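Local coordinates for predicted protease of the collagenase family (Methanopyrus kandleri, PDB 5D88), which binds zinc and probably acts as a peptidase of the U32 family, built on a TIM-barrel fold, at residues Val184-Ala189 and Leu241-Phe246; Val137-Thr142 and Asp160-Asp165. One frame throughout, in Å; residues are numbered along the deposited sequence.

Interaction 1: Val184-Ala189 and Leu241-Phe246; sequences VELRTA and LFDEVF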
loop_
_atom_site.group_PDB
_atom_site.type_symbol
_atom_site.label_atom_id
_atom_site.label_comp_id
_atom_site.label_asym_id
_atom_site.label_seq_id
_atom_site.Cartn_x
_atom_site.Cartn_y
_atom_site.Cartn_z
ATOM N N VAL A 184 -9.261 19.607 -10.164
ATOM C CA VAL A 184 -8.203 19.053 -11.002
ATOM C C VAL A 184 -8.788 18.363 -12.221
ATOM O O VAL A 184 -9.988 18.066 -12.279
ATOM C CB VAL A 184 -7.334 18.044 -10.233
ATOM C CG1 VAL A 184 -6.591 18.702 -9.108
ATOM C CG2 VAL A 184 -8.206 16.872 -9.715
ATOM N N GLU A 185 -7.931 18.095 -13.198
ATOM C CA GLU A 185 -8.298 17.225 -14.295
ATOM C C GLU A 185 -8.361 15.790 -13.796
ATOM O O GLU A 185 -7.586 15.379 -12.929
ATOM C CB GLU A 185 -7.269 17.334 -15.421
ATOM C CG GLU A 185 -7.062 18.739 -15.942
ATOM C CD GLU A 185 -8.293 19.284 -16.590
ATOM O OE1 GLU A 185 -8.669 18.740 -17.637
ATOM O OE2 GLU A 185 -8.883 20.254 -16.058
ATOM N N LEU A 186 -9.280 15.014 -14.354
ATOM C CA LEU A 186 -9.372 13.602 -14.012
ATOM C C LEU A 186 -8.961 12.735 -15.193
ATOM O O LEU A 186 -9.426 12.931 -16.325
ATOM C CB LEU A 186 -10.774 13.229 -13.560
ATOM C CG LEU A 186 -11.238 13.966 -12.318
ATOM C CD1 LEU A 186 -12.630 13.491 -12.025
ATOM C CD2 LEU A 186 -10.328 13.727 -11.118
ATOM N N ARG A 187 -8.117 11.755 -14.902
ATOM C CA ARG A 187 -7.600 10.805 -15.869
ATOM C C ARG A 187 -8.095 9.412 -15.524
ATOM O O ARG A 187 -8.262 9.067 -14.347
ATOM C CB ARG A 187 -6.074 10.828 -15.853
ATOM C CG ARG A 187 -5.373 9.851 -16.781
ATOM C CD ARG A 187 -3.843 9.939 -16.635
ATOM N NE ARG A 187 -3.273 11.068 -17.351
ATOM C CZ ARG A 187 -1.980 11.224 -17.610
ATOM N NH1 ARG A 187 -1.091 10.315 -17.221
ATOM N NH2 ARG A 187 -1.570 12.298 -18.265
ATOM N N THR A 188 -8.306 8.608 -16.567
ATOM C CA THR A 188 -8.619 7.195 -16.433
ATOM C C THR A 188 -7.530 6.372 -17.096
ATOM O O THR A 188 -7.051 6.718 -18.182
ATOM C CB THR A 188 -9.978 6.867 -17.068
ATOM O OG1 THR A 188 -10.202 5.461 -17.004
ATOM C CG2 THR A 188 -10.038 7.312 -18.521
ATOM N N ALA A 189 -7.123 5.303 -16.424
ATOM C CA ALA A 189 -6.128 4.370 -16.938
ATOM C C ALA A 189 -6.832 3.134 -17.456
ATOM O O ALA A 189 -7.599 2.516 -16.720
ATOM C CB ALA A 189 -5.138 3.969 -15.848
ATOM N N LEU A 241 -16.511 10.535 -19.052
ATOM C CA LEU A 241 -16.417 10.966 -17.663
ATOM C C LEU A 241 -15.095 11.633 -17.349
ATOM O O LEU A 241 -14.949 12.202 -16.263
ATOM C CB LEU A 241 -16.581 9.778 -16.707
ATOM C CG LEU A 241 -17.807 8.865 -16.879
ATOM C CD1 LEU A 241 -17.808 7.700 -15.868
ATOM C CD2 LEU A 241 -19.043 9.697 -16.728
ATOM N N PHE A 242 -14.129 11.573 -18.252
ATOM C CA PHE A 242 -12.765 11.932 -17.908
ATOM C C PHE A 242 -12.228 12.989 -18.856
ATOM O O PHE A 242 -12.687 13.140 -19.984
ATOM C CB PHE A 242 -11.879 10.696 -17.926
ATOM C CG PHE A 242 -12.263 9.678 -16.901
ATOM C CD1 PHE A 242 -11.831 9.801 -15.594
ATOM C CD2 PHE A 242 -13.082 8.607 -17.241
ATOM C CE1 PHE A 242 -12.187 8.852 -14.646
ATOM C CE2 PHE A 242 -13.453 7.672 -16.305
ATOM C CZ PHE A 242 -13.004 7.790 -15.000
ATOM N N ASP A 243 -11.255 13.740 -18.361
ATOM C CA ASP A 243 -10.563 14.733 -19.161
ATOM C C ASP A 243 -9.411 14.147 -19.954
ATOM O O ASP A 243 -9.043 14.713 -20.994
ATOM C CB ASP A 243 -10.022 15.829 -18.243
ATOM C CG ASP A 243 -11.103 16.454 -17.394
ATOM O OD1 ASP A 243 -12.005 17.099 -17.963
ATOM O OD2 ASP A 243 -11.061 16.287 -16.164
ATOM N N GLU A 244 -8.848 13.030 -19.479
ATOM C CA GLU A 244 -7.661 12.409 -20.051
ATOM C C GLU A 244 -7.822 10.911 -19.994
ATOM O O GLU A 244 -8.339 10.385 -19.005
ATOM C CB GLU A 244 -6.386 12.777 -19.285
ATOM C CG GLU A 244 -6.124 14.256 -19.268
ATOM C CD GLU A 244 -4.865 14.660 -18.520
ATOM O OE1 GLU A 244 -4.053 13.785 -18.120
ATOM O OE2 GLU A 244 -4.691 15.886 -18.330
ATOM N N VAL A 245 -7.342 10.233 -21.035
ATOM C CA VAL A 245 -7.344 8.781 -21.119
ATOM C C VAL A 245 -5.907 8.335 -21.265
ATOM O O VAL A 245 -5.181 8.846 -22.123
ATOM C CB VAL A 245 -8.186 8.264 -22.302
ATOM C CG1 VAL A 245 -8.100 6.755 -22.394
ATOM C CG2 VAL A 245 -9.617 8.666 -22.134
ATOM N N PHE A 246 -5.502 7.392 -20.431
ATOM C CA PHE A 246 -4.147 6.859 -20.429
ATOM C C PHE A 246 -4.247 5.383 -20.772
ATOM O O PHE A 246 -4.795 4.594 -19.993
ATOM C CB PHE A 246 -3.502 7.094 -19.067
ATOM C CG PHE A 246 -2.186 6.410 -18.861
ATOM C CD1 PHE A 246 -1.280 6.219 -19.891
ATOM C CD2 PHE A 246 -1.841 5.977 -17.588
ATOM C CE1 PHE A 246 -0.057 5.578 -19.644
ATOM C CE2 PHE A 246 -0.615 5.353 -17.344
ATOM C CZ PHE A 246 0.268 5.155 -18.375
#
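Arg187 leaves its strand with CG anti to the backbone N (chi1 178°) and bends at chi3, which turns the guanidinium across to Glu244, whose CG stands anti to its own carbonyl carbon and whose chain runs extended from there. The arginine meets the acid side-on: NE and NH2 both donate to OE1, and the NH2 to Glu244 OE1 distance is 2.9 Å. The oxygen lies near the guanidinium plane, but the carboxylate is turned 48° from that plane. NE comes to the anti lone pair of OE1, while NH2 approaches from above the carboxylate plane.

Beneath this pair run parallel strands, with Thr188 N giving a hydrogen bond to Glu244 O at 3.0 Å and Phe246 N one to Thr188 O at 2.8 Å. At the start of the ladder Leu186 O accepts from both Asp243 N and Glu244 N. Asp243 OD2 takes up Leu186 N through its anti lone pair at 2.8 Å, almost straight (174°).

On the opposite face of the sheet from Arg187, Thr188 CB sits 3.4 Å from the Phe242 ring centroid, close to the ring normal, in a CH-pi contact, with CG2 nearest the ring at CD2. Helix 172-181 and Val164 also pack against this phenylalanine.

Three acids gather at the N-terminal end of these strands, and Glu185 OE1 comes within 3.7 Å of Asp243 OD2. Arg23 forms salt bridges with Glu185 and Glu244, and Arg179 with Asp243, while Gln81 and Trp25 share the Arg187 guanidinium, Trp25 by cation-pi. With so many cationic partners the carboxylates are probably all ionised, and a charge network, buried at Arg187 and Glu244, joins the last two strands of the barrel to the first.

Interaction 2: Val137-Thr142 and Asp160-Asp165; sequences VVVSHT and DVITVD. With ACT (acetate ion), chain C.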
loop_
_atom_site.group_PDB
_atom_site.type_symbol
_atom_site.label_atom_id
_atom_site.label_comp_id
_atom_site.label_asym_id
_atom_site.label_seq_id
_atom_site.Cartn_x
_atom_site.Cartn_y
_atom_site.Cartn_z
ATOM N N VAL A 137 1.816 17.750 -12.480
ATOM C CA VAL A 137 1.861 16.757 -11.409
ATOM C C VAL A 137 0.635 15.862 -11.540
ATOM O O VAL A 137 -0.497 16.302 -11.304
ATOM C CB VAL A 137 1.920 17.415 -10.027
ATOM C CG1 VAL A 137 2.019 16.363 -8.938
ATOM C CG2 VAL A 137 3.087 18.372 -9.940
ATOM N N VAL A 138 0.864 14.608 -11.934
ATOM C CA VAL A 138 -0.193 13.627 -12.188
ATOM C C VAL A 138 -0.131 12.575 -11.088
ATOM O O VAL A 138 0.914 11.947 -10.879
ATOM C CB VAL A 138 -0.030 12.958 -13.558
ATOM C CG1 VAL A 138 -1.172 11.974 -13.825
ATOM C CG2 VAL A 138 0.066 13.977 -14.657
ATOM N N VAL A 139 -1.245 12.363 -10.397
ATOM C CA VAL A 139 -1.330 11.276 -9.429
ATOM C C VAL A 139 -1.667 9.987 -10.169
ATOM O O VAL A 139 -2.705 9.882 -10.841
ATOM C CB VAL A 139 -2.366 11.567 -8.345
ATOM C CG1 VAL A 139 -2.454 10.385 -7.382
ATOM C CG2 VAL A 139 -1.999 12.850 -7.593
ATOM N N SER A 140 -0.793 9.002 -10.032
ATOM C CA SER A 140 -0.960 7.711 -10.672
ATOM C C SER A 140 -2.156 6.957 -10.117
ATOM O O SER A 140 -2.526 7.099 -8.958
ATOM C CB SER A 140 0.293 6.857 -10.452
ATOM O OG SER A 140 0.220 5.643 -11.201
ATOM N N HIS A 141 -2.727 6.089 -10.958
ATOM C CA HIS A 141 -3.714 5.138 -10.476
ATOM C C HIS A 141 -3.156 4.230 -9.384
ATOM O O HIS A 141 -3.936 3.664 -8.621
ATOM C CB HIS A 141 -4.247 4.311 -11.651
ATOM C CG HIS A 141 -3.308 3.254 -12.113
ATOM N ND1 HIS A 141 -2.222 3.527 -12.916
ATOM C CD2 HIS A 141 -3.273 1.925 -11.863
ATOM C CE1 HIS A 141 -1.540 2.417 -13.116
ATOM N NE2 HIS A 141 -2.167 1.426 -12.506
ATOM N N THR A 142 -1.827 4.084 -9.265
ATOM C CA THR A 142 -1.311 3.229 -8.193
ATOM C C THR A 142 -1.474 3.843 -6.806
ATOM O O THR A 142 -1.264 3.143 -5.810
ATOM C CB THR A 142 0.158 2.907 -8.413
ATOM O OG1 THR A 142 0.898 4.137 -8.415
ATOM C CG2 THR A 142 0.347 2.147 -9.746
ATOM N N ASP A 160 -2.097 18.331 -10.195
ATOM C CA ASP A 160 -2.766 18.967 -11.333
ATOM C C ASP A 160 -3.780 18.049 -11.999
ATOM O O ASP A 160 -4.784 18.521 -12.556
ATOM C CB ASP A 160 -1.731 19.377 -12.383
ATOM C CG ASP A 160 -0.750 20.427 -11.867
ATOM O OD1 ASP A 160 -1.217 21.442 -11.306
ATOM O OD2 ASP A 160 0.477 20.244 -12.038
ATOM N N VAL A 161 -3.509 16.750 -11.959
ATOM C CA VAL A 161 -4.300 15.702 -12.600
ATOM C C VAL A 161 -4.349 14.540 -11.628
ATOM O O VAL A 161 -3.324 14.192 -11.032
ATOM C CB VAL A 161 -3.654 15.234 -13.922
ATOM C CG1 VAL A 161 -4.464 14.143 -14.583
ATOM C CG2 VAL A 161 -3.425 16.388 -14.847
ATOM N N ILE A 162 -5.519 13.927 -11.471
ATOM C CA ILE A 162 -5.662 12.740 -10.641
ATOM C C ILE A 162 -6.185 11.609 -11.508
ATOM O O ILE A 162 -7.220 11.750 -12.165
ATOM C CB ILE A 162 -6.577 12.985 -9.438
ATOM C CG1 ILE A 162 -5.905 13.987 -8.488
ATOM C CG2 ILE A 162 -6.824 11.675 -8.703
ATOM C CD1 ILE A 162 -6.743 14.399 -7.298
ATOM N N THR A 163 -5.455 10.504 -11.524
ATOM C CA THR A 163 -5.903 9.273 -12.161
ATOM C C THR A 163 -6.716 8.502 -11.126
ATOM O O THR A 163 -6.210 8.202 -10.037
ATOM C CB THR A 163 -4.718 8.428 -12.641
ATOM O OG1 THR A 163 -3.775 9.236 -13.342
ATOM C CG2 THR A 163 -5.187 7.356 -13.575
ATOM N N VAL A 164 -7.982 8.237 -11.428
ATOM C CA VAL A 164 -8.798 7.501 -10.470
ATOM C C VAL A 164 -8.372 6.036 -10.442
ATOM O O VAL A 164 -7.802 5.490 -11.398
ATOM C CB VAL A 164 -10.296 7.617 -10.792
ATOM C CG1 VAL A 164 -10.752 9.070 -10.784
ATOM C CG2 VAL A 164 -10.618 6.923 -12.128
ATOM N N ASP A 165 -8.672 5.380 -9.327
ATOM C CA ASP A 165 -8.525 3.940 -9.310
ATOM C C ASP A 165 -9.373 3.341 -10.433
ATOM O O ASP A 165 -10.520 3.768 -10.646
ATOM C CB ASP A 165 -8.938 3.340 -7.968
ATOM C CG ASP A 165 -8.766 1.828 -7.953
ATOM O OD1 ASP A 165 -7.640 1.359 -7.700
ATOM O OD2 ASP A 165 -9.733 1.108 -8.242
HETATM C C ACT C . -0.975 -1.867 -13.104
HETATM O O ACT C . -2.074 -1.329 -12.825
HETATM O OXT ACT C . -0.101 -1.839 -12.207
HETATM C CH3 ACT C . -0.737 -2.538 -14.429
HETATM O O HOH W 1 -5.122 7.087 -7.963
HETATM O O HOH W 2 -4.842 1.126 -8.127
#
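Strands 136-139 and 161-163, joined through helix 148-157, form a beta-alpha-beta unit of the TIM barrel and lie parallel as neighbours in its wall. Val137 O opens the ladder by accepting from Asp160 N at 2.8 Å and from Val161 N. Asp160 folds its carboxylate back so that the anti lone pair of OD2 receives Val137 N at 2.9 Å. Further along, Val139 N reaches Val161 O in a nearly straight bond (170°).

Thr163 then grips Val139 O twice: its N donates in the carbonyl plane, and OG1, set beside its own backbone N with chi1 -47°, donates from above that plane at 2.8 Å. The same torsion puts CG2 anti to the N and lays it 3.7 Å from His141 CB. An alanine here would remove the hydroxyl and the methyl, and would probably loosen the strand end and the seating of His141. Past this point the chains part, and one water bridges Ser140 O to Thr163 O while another links His141 O to OD1 of Asp165, whose carboxylate is also hydrogen-bonded to Thr194 and to Phe195 N.

Ser140 OG, also bonded to Asp85, accepts Thr142 N in an ST turn. The His141 ring carries Thr142 CG2 over one face and donates from NE2 to an acetate oxygen at 2.8 Å; Leu56 N, Ile193 N and Arg204 NH2 also bond this ion, probably a crystallisation component.

Val139 and Ile162 lie side by side facing Phe154 of helix 148-157, while Val138 and Val161 pair on the other face, inside the barrel, against Arg187 of strand 185-190.

Strand 161-163 belongs to interaction 2 and strand 185-190 to interaction 1, and these two are neighbours in the barrel wall, so the contacts follow each other around it, with centres about 8 Å apart. Their backbones are probably hydrogen-bonded from Ile162 N to Glu185 O and from Arg187 N to Ile162 O, both 2.9 Å. Inside the barrel, Arg187 CD lies 3.4 Å from Thr163 OG1, so the arginine of interaction 1 packs against the hydroxyl that closes the ladder of interaction 2. Neither contact reaches the zinc site at Cys88 and His209. The acetate belongs to interaction 2, at the C-terminal end of its strands.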